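402AA LONG hypothetical molybdopterin biosynthesis MOEA protein (Pyrococcus horikoshii, PDB 1UZ5) probably inserts molybdate into adenylyl-molybdopterin to give Mo-molybdopterin and AMP, a late step of molybdenum cofactor biosynthesis that uses magnesium. Local coordinates at residues Gly302-Cys307 with Ser366-Ser371. Residues are numbered along the deposited sequence; the frame is centred on the assembly and turned at random.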
# COMPACT_ATOMS: atom_id res chain seq x y z
N GLY A 302 -8.34 -0.12 -27.18
CA GLY A 302 -9.51 0.65 -26.81
C GLY A 302 -10.60 -0.17 -26.15
O GLY A 302 -11.44 0.37 -25.43
N TYR A 303 -10.61 -1.48 -26.39
CA TYR A 303 -11.61 -2.35 -25.77
C TYR A 303 -11.34 -2.34 -24.26
O TYR A 303 -10.27 -2.74 -23.82
CB TYR A 303 -11.49 -3.78 -26.30
CG TYR A 303 -12.66 -4.66 -25.93
CD1 TYR A 303 -13.94 -4.36 -26.38
CD2 TYR A 303 -12.48 -5.77 -25.11
CE1 TYR A 303 -15.03 -5.15 -26.02
CE2 TYR A 303 -13.57 -6.57 -24.74
CZ TYR A 303 -14.84 -6.25 -25.20
OH TYR A 303 -15.93 -7.00 -24.83
N PRO A 304 -12.32 -1.89 -23.45
CA PRO A 304 -12.22 -1.80 -21.99
C PRO A 304 -11.45 -2.88 -21.23
O PRO A 304 -10.47 -2.56 -20.55
CB PRO A 304 -13.69 -1.71 -21.56
CG PRO A 304 -14.27 -0.86 -22.66
CD PRO A 304 -13.67 -1.52 -23.90
N THR A 305 -11.86 -4.14 -21.33
CA THR A 305 -11.16 -5.21 -20.63
C THR A 305 -9.74 -5.45 -21.15
O THR A 305 -8.88 -5.93 -20.42
CB THR A 305 -11.93 -6.55 -20.70
OG1 THR A 305 -11.99 -6.99 -22.06
CG2 THR A 305 -13.34 -6.38 -20.16
N SER A 306 -9.51 -5.12 -22.42
CA SER A 306 -8.19 -5.30 -23.02
C SER A 306 -7.26 -4.18 -22.54
O SER A 306 -6.07 -4.39 -22.32
CB SER A 306 -8.28 -5.28 -24.55
OG SER A 306 -9.13 -6.31 -25.00
N CYS A 307 -7.82 -2.98 -22.41
CA CYS A 307 -7.08 -1.82 -21.93
C CYS A 307 -6.68 -2.11 -20.49
O CYS A 307 -5.54 -1.87 -20.09
CB CYS A 307 -7.97 -0.58 -21.98
SG CYS A 307 -7.23 0.93 -21.34
N SER A 366 -21.59 -10.10 -24.29
CA SER A 366 -22.07 -9.50 -23.05
C SER A 366 -21.97 -7.98 -23.12
O SER A 366 -22.64 -7.27 -22.37
CB SER A 366 -21.25 -10.01 -21.86
OG SER A 366 -19.91 -9.59 -21.95
N GLY A 367 -21.15 -7.48 -24.04
CA GLY A 367 -20.99 -6.05 -24.19
C GLY A 367 -19.68 -5.53 -23.62
O GLY A 367 -19.15 -6.09 -22.66
N ALA A 368 -19.15 -4.47 -24.21
CA ALA A 368 -17.89 -3.90 -23.76
C ALA A 368 -17.92 -3.38 -22.32
O ALA A 368 -17.01 -3.66 -21.54
CB ALA A 368 -17.47 -2.77 -24.70
N VAL A 369 -18.96 -2.64 -21.97
CA VAL A 369 -19.06 -2.08 -20.63
C VAL A 369 -19.36 -3.14 -19.57
O VAL A 369 -18.70 -3.18 -18.53
CB VAL A 369 -20.12 -0.97 -20.59
CG1 VAL A 369 -20.19 -0.35 -19.21
CG2 VAL A 369 -19.77 0.10 -21.63
N THR A 370 -20.34 -4.00 -19.84
CA THR A 370 -20.70 -5.06 -18.91
C THR A 370 -19.49 -5.96 -18.64
O THR A 370 -19.30 -6.43 -17.52
CB THR A 370 -21.88 -5.90 -19.46
OG1 THR A 370 -23.07 -5.10 -19.46
CG2 THR A 370 -22.12 -7.13 -18.60
N SER A 371 -18.69 -6.20 -19.68
CA SER A 371 -17.50 -7.04 -19.55
C SER A 371 -16.51 -6.37 -18.62
O SER A 371 -15.87 -7.02 -17.78
CB SER A 371 -16.85 -7.25 -20.92
OG SER A 371 -17.71 -7.96 -21.79
O HOH W 1 -14.54 -4.68 -22.35
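Tyr303 reaches across to Ala368 and Ser371 with the far half of its ring. Take it from CB outward: CG leaves CB anti to the backbone N (chi1 -168°). Further out, CE1 lies 3.7 Å from Ala368 CB, approached obliquely, and CZ comes near Ala368 CA. At the tip, OH lies near Ala368 CA and 3.7 Å from Ser371 OG. One ring face carries a water, offset toward the rim. That water accepts from Thr305 N at 2.9 Å and donates to Ala368 O at 2.8 Å, so it links the first turns of the two helices. Beside it, Pro304 sets CB against Ala368 O (3.9 Å) and CD against Ala368 CB, while Thr305 CG2 rests on Ser371, 3.5 Å from Ser371 C, with Ser371 CB a little further off.

Ser371 OG folds back on its own helix and donates to Gly367 O at 2.5 Å, a length too short to take at face value. Ser371 N grips the same oxygen from the opposite face of the carbonyl plane. Ile207 and Asn208 also pack on Pro304.

Tyr303 and Gly367 stand at the N-cap positions of helices 304-322 and 368-374, so this is a packing of two helix starts, bridged by water, where the probable molybdopterin-binding domain of MoeA meets its C-terminal domain IV.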